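Putative TIM-barrel metal-dependent hydrolase (Mycobacterium avium subsp. paratuberculosis S397, PDB 4DZI) is a putative metal-dependent amidohydrolase that binds two cadmium ions in its bimetal site and probably hydrolyses a substrate not yet identified. Local coordinates at residues 106-120 with 154-166. Numbering follows the deposited sequence.
Sequences RIAVMDEQDIETAFM and WGFDRPDHRIIAA
Met-120 lays its methyl over one face of the Trp-154 indole, CE lying 3.8 Å from the centroid of the six-membered ring in a CH-pi contact. Bends at chi2 and chi3 (-66° and -63°) fold the thioether back to reach it, while Arg-106 CB meets the same ring at its edge. Packing is tight just beside this, where Met-120 CG presses on Ile-163 CG2 at 3.5 Å; Ile-107 CD1 comes as close to Arg-162 CB, at 3.3 Å. Ile-163 CG1 and CD1 in turn reach to Ile-107 CD1 and Met-110 SD, and so join helix 106-113 to the Met-120 face of the sheet. Strands 117-120 and 163-165 pair in parallel: Ala-118 N donates to Arg-162 O, Ala-118 O accepts from Ile-164 N, and Met-120 N donates to Ile-164 O.

The other end is polar and more open. Arg-162, bent at chi2 and chi3, turns its guanidinium edge to three acceptors near its plane. NH1 and NH2 converge end-on on Asp-111 OD1, each at 2.9 Å, in a salt bridge; NH2 also binds Ile-115 O (2.8 Å) and NE binds Glu-116 O (2.7 Å). One side chain thus ties the helix's last turns to the backbone at 115-116, where the chain turns a corner. Nearby, Thr-117 OG1 donates to His-161 O, and a water links that carbonyl to Glu-116 OE2, whose partner oxygen pairs with Arg-386.

Tyr-16 stacks on Trp-154, and Arg-106 bonds to the backbone of metal ligand His-15. Strand 115-121 lies between strands 9-15 and 163-165, consistent with neighbouring staves of a TIM barrel, with helix 103-113 packed against one side and helix 378-393 touching Phe-119.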
# COMPACT_ATOMS: atom_id res chain seq x y z
N ARG C 106 13.41 -35.91 -4.93
CA ARG C 106 12.35 -34.97 -5.37
C ARG C 106 11.67 -35.41 -6.67
O ARG C 106 10.44 -35.35 -6.77
CB ARG C 106 12.91 -33.54 -5.51
CG ARG C 106 11.81 -32.50 -5.76
CD ARG C 106 10.71 -32.59 -4.71
NE ARG C 106 9.89 -31.37 -4.74
CZ ARG C 106 10.15 -30.30 -4.00
NH1 ARG C 106 11.18 -30.31 -3.17
NH2 ARG C 106 9.38 -29.21 -4.10
N ILE C 107 12.47 -35.89 -7.62
CA ILE C 107 11.93 -36.35 -8.90
C ILE C 107 10.96 -37.51 -8.68
O ILE C 107 9.91 -37.58 -9.30
CB ILE C 107 13.05 -36.82 -9.87
CG1 ILE C 107 13.95 -35.64 -10.24
CG2 ILE C 107 12.45 -37.46 -11.12
CD1 ILE C 107 13.19 -34.51 -10.88
N ALA C 108 11.32 -38.43 -7.79
CA ALA C 108 10.43 -39.54 -7.50
C ALA C 108 9.10 -39.10 -6.86
O ALA C 108 8.07 -39.67 -7.16
CB ALA C 108 11.14 -40.54 -6.59
N VAL C 109 9.15 -38.10 -5.99
CA VAL C 109 7.92 -37.52 -5.44
C VAL C 109 7.12 -36.78 -6.52
O VAL C 109 5.91 -36.87 -6.53
CB VAL C 109 8.26 -36.60 -4.23
CG1 VAL C 109 7.08 -35.73 -3.82
CG2 VAL C 109 8.66 -37.49 -3.05
N MET C 110 7.81 -36.06 -7.42
CA MET C 110 7.13 -35.42 -8.55
C MET C 110 6.35 -36.43 -9.38
O MET C 110 5.23 -36.18 -9.81
CB MET C 110 8.10 -34.63 -9.44
CG MET C 110 8.61 -33.37 -8.69
SD MET C 110 9.99 -32.62 -9.48
CE MET C 110 9.25 -32.31 -11.09
N ASP C 111 6.94 -37.61 -9.58
CA ASP C 111 6.21 -38.66 -10.30
C ASP C 111 4.88 -39.01 -9.61
O ASP C 111 3.83 -39.09 -10.26
CB ASP C 111 7.07 -39.92 -10.48
CG ASP C 111 8.28 -39.71 -11.38
OD1 ASP C 111 8.28 -38.79 -12.22
OD2 ASP C 111 9.25 -40.51 -11.29
N GLU C 112 4.92 -39.23 -8.28
CA GLU C 112 3.72 -39.52 -7.50
C GLU C 112 2.72 -38.37 -7.59
O GLU C 112 1.53 -38.57 -7.64
CB GLU C 112 4.10 -39.69 -6.01
CG GLU C 112 4.87 -40.95 -5.68
CD GLU C 112 5.91 -40.78 -4.57
OE1 GLU C 112 5.67 -40.08 -3.53
OE2 GLU C 112 6.99 -41.38 -4.74
N GLN C 113 3.23 -37.15 -7.63
CA GLN C 113 2.37 -35.96 -7.64
C GLN C 113 1.80 -35.63 -9.01
O GLN C 113 0.98 -34.73 -9.14
CB GLN C 113 3.19 -34.76 -7.17
CG GLN C 113 3.46 -34.75 -5.68
CD GLN C 113 4.49 -33.69 -5.30
OE1 GLN C 113 5.42 -33.38 -6.05
NE2 GLN C 113 4.35 -33.16 -4.06
N ASP C 114 2.28 -36.32 -10.02
CA ASP C 114 1.96 -36.06 -11.43
C ASP C 114 2.42 -34.71 -11.97
O ASP C 114 1.81 -34.14 -12.81
CB ASP C 114 0.49 -36.30 -11.80
CG ASP C 114 0.34 -36.84 -13.23
OD1 ASP C 114 1.08 -37.76 -13.58
OD2 ASP C 114 -0.46 -36.39 -13.97
N ILE C 115 3.54 -34.25 -11.45
CA ILE C 115 4.17 -33.03 -11.95
C ILE C 115 5.27 -33.38 -12.96
O ILE C 115 6.22 -34.13 -12.63
CB ILE C 115 4.77 -32.23 -10.77
CG1 ILE C 115 3.67 -31.78 -9.81
CG2 ILE C 115 5.52 -31.01 -11.32
CD1 ILE C 115 4.25 -31.20 -8.51
N GLU C 116 5.15 -32.89 -14.20
CA GLU C 116 6.23 -33.08 -15.17
C GLU C 116 7.39 -32.16 -14.86
O GLU C 116 8.55 -32.60 -14.80
CB GLU C 116 5.77 -32.80 -16.61
CG GLU C 116 6.98 -32.76 -17.53
CD GLU C 116 6.65 -32.60 -19.00
OE1 GLU C 116 5.46 -32.52 -19.38
OE2 GLU C 116 7.62 -32.55 -19.79
N THR C 117 7.10 -30.87 -14.66
CA THR C 117 8.19 -29.92 -14.40
C THR C 117 7.77 -29.04 -13.23
O THR C 117 6.64 -28.62 -13.19
CB THR C 117 8.49 -29.03 -15.64
OG1 THR C 117 8.87 -29.87 -16.75
CG2 THR C 117 9.63 -28.04 -15.40
N ALA C 118 8.69 -28.82 -12.30
CA ALA C 118 8.45 -27.94 -11.16
C ALA C 118 9.44 -26.79 -11.26
O ALA C 118 10.62 -27.04 -11.55
CB ALA C 118 8.69 -28.70 -9.87
N PHE C 119 8.99 -25.56 -10.95
CA PHE C 119 9.94 -24.43 -10.77
C PHE C 119 10.40 -24.55 -9.32
O PHE C 119 9.57 -24.60 -8.43
CB PHE C 119 9.26 -23.08 -10.99
CG PHE C 119 8.80 -22.82 -12.40
CD1 PHE C 119 8.78 -23.81 -13.38
CD2 PHE C 119 8.35 -21.55 -12.74
CE1 PHE C 119 8.34 -23.52 -14.67
CE2 PHE C 119 7.91 -21.25 -14.01
CZ PHE C 119 7.92 -22.24 -14.99
N MET C 120 11.70 -24.65 -9.09
CA MET C 120 12.23 -24.90 -7.74
C MET C 120 12.85 -23.60 -7.23
O MET C 120 13.78 -23.05 -7.85
CB MET C 120 13.28 -26.02 -7.74
CG MET C 120 12.67 -27.42 -7.87
SD MET C 120 11.66 -27.94 -6.44
CE MET C 120 12.93 -27.94 -5.19
N TRP C 154 20.70 -28.77 -7.36
CA TRP C 154 19.41 -28.83 -8.08
C TRP C 154 19.58 -28.76 -9.59
O TRP C 154 18.92 -29.55 -10.29
CB TRP C 154 18.43 -27.74 -7.57
CG TRP C 154 17.96 -28.10 -6.17
CD1 TRP C 154 18.44 -27.60 -4.96
CD2 TRP C 154 16.96 -29.10 -5.81
NE1 TRP C 154 17.81 -28.23 -3.91
CE2 TRP C 154 16.91 -29.12 -4.36
CE3 TRP C 154 16.12 -29.98 -6.54
CZ2 TRP C 154 16.06 -29.98 -3.68
CZ3 TRP C 154 15.27 -30.81 -5.85
CH2 TRP C 154 15.24 -30.83 -4.44
N GLY C 155 20.46 -27.90 -10.07
CA GLY C 155 20.68 -27.70 -11.50
C GLY C 155 19.65 -26.73 -12.07
O GLY C 155 18.45 -26.94 -11.90
N PHE C 156 20.14 -25.68 -12.71
CA PHE C 156 19.23 -24.71 -13.30
C PHE C 156 18.24 -25.39 -14.26
O PHE C 156 17.03 -25.08 -14.26
CB PHE C 156 19.98 -23.59 -14.01
CG PHE C 156 20.96 -22.84 -13.15
CD1 PHE C 156 20.77 -22.72 -11.78
CD2 PHE C 156 22.06 -22.21 -13.74
CE1 PHE C 156 21.68 -22.00 -11.01
CE2 PHE C 156 22.97 -21.48 -12.97
CZ PHE C 156 22.79 -21.38 -11.60
N ASP C 157 18.73 -26.34 -15.09
CA ASP C 157 17.82 -27.12 -15.92
C ASP C 157 18.53 -28.33 -16.53
O ASP C 157 19.03 -28.29 -17.66
CB ASP C 157 17.17 -26.24 -17.00
CG ASP C 157 16.26 -27.05 -17.94
OD1 ASP C 157 15.68 -28.09 -17.53
OD2 ASP C 157 16.16 -26.62 -19.11
N ARG C 158 18.59 -29.40 -15.73
CA ARG C 158 19.29 -30.63 -16.15
C ARG C 158 18.56 -31.27 -17.32
O ARG C 158 17.39 -31.06 -17.53
CB ARG C 158 19.34 -31.60 -14.98
CG ARG C 158 20.06 -31.07 -13.75
CD ARG C 158 21.55 -31.36 -13.74
NE ARG C 158 22.19 -30.74 -12.56
CZ ARG C 158 22.22 -31.25 -11.34
NH1 ARG C 158 21.64 -32.41 -11.07
NH2 ARG C 158 22.83 -30.58 -10.37
N PRO C 159 19.26 -32.10 -18.10
CA PRO C 159 18.66 -32.62 -19.34
C PRO C 159 17.31 -33.35 -19.21
O PRO C 159 16.58 -33.39 -20.21
CB PRO C 159 19.74 -33.57 -19.85
CG PRO C 159 21.01 -32.95 -19.36
CD PRO C 159 20.68 -32.42 -17.98
N ASP C 160 16.96 -33.89 -18.03
CA ASP C 160 15.66 -34.54 -17.85
C ASP C 160 14.49 -33.54 -17.90
O ASP C 160 13.33 -33.93 -18.02
CB ASP C 160 15.60 -35.44 -16.60
CG ASP C 160 15.69 -34.66 -15.28
OD1 ASP C 160 15.52 -33.43 -15.29
OD2 ASP C 160 15.97 -35.30 -14.24
N HIS C 161 14.84 -32.27 -17.86
CA HIS C 161 13.84 -31.17 -17.88
C HIS C 161 12.70 -31.36 -16.90
O HIS C 161 11.54 -31.00 -17.19
CB HIS C 161 13.34 -30.91 -19.31
CG HIS C 161 14.43 -30.50 -20.28
ND1 HIS C 161 15.35 -29.55 -19.99
CD2 HIS C 161 14.75 -30.97 -21.56
CE1 HIS C 161 16.21 -29.42 -21.02
NE2 HIS C 161 15.84 -30.30 -21.98
N ARG C 162 13.00 -31.90 -15.71
CA ARG C 162 12.00 -32.07 -14.67
C ARG C 162 12.01 -30.85 -13.73
O ARG C 162 11.00 -30.54 -13.11
CB ARG C 162 12.32 -33.29 -13.81
CG ARG C 162 12.29 -34.66 -14.53
CD ARG C 162 10.95 -34.91 -15.23
NE ARG C 162 9.79 -34.97 -14.34
CZ ARG C 162 9.46 -36.01 -13.57
NH1 ARG C 162 10.23 -37.10 -13.54
NH2 ARG C 162 8.39 -35.97 -12.79
N ILE C 163 13.15 -30.18 -13.62
CA ILE C 163 13.26 -29.11 -12.62
C ILE C 163 13.85 -27.86 -13.21
O ILE C 163 14.92 -27.87 -13.82
CB ILE C 163 14.07 -29.60 -11.40
CG1 ILE C 163 13.21 -30.58 -10.60
CG2 ILE C 163 14.60 -28.42 -10.58
CD1 ILE C 163 13.89 -31.22 -9.41
N ILE C 164 13.12 -26.75 -13.08
CA ILE C 164 13.68 -25.46 -13.47
C ILE C 164 14.08 -24.77 -12.17
O ILE C 164 13.20 -24.27 -11.47
CB ILE C 164 12.61 -24.62 -14.21
CG1 ILE C 164 12.19 -25.32 -15.50
CG2 ILE C 164 13.13 -23.20 -14.48
CD1 ILE C 164 13.35 -25.61 -16.41
N ALA C 165 15.36 -24.80 -11.80
CA ALA C 165 15.79 -24.14 -10.56
C ALA C 165 16.22 -22.74 -10.90
O ALA C 165 17.19 -22.55 -11.62
CB ALA C 165 16.92 -24.93 -9.88
N ALA C 166 15.51 -21.75 -10.36
CA ALA C 166 15.74 -20.38 -10.74
C ALA C 166 16.82 -19.71 -9.88
O ALA C 166 16.65 -19.55 -8.66
CB ALA C 166 14.42 -19.62 -10.61
O HOH W 1 10.17 -33.15 -18.95
O HOH W 2 15.74 -21.43 -6.90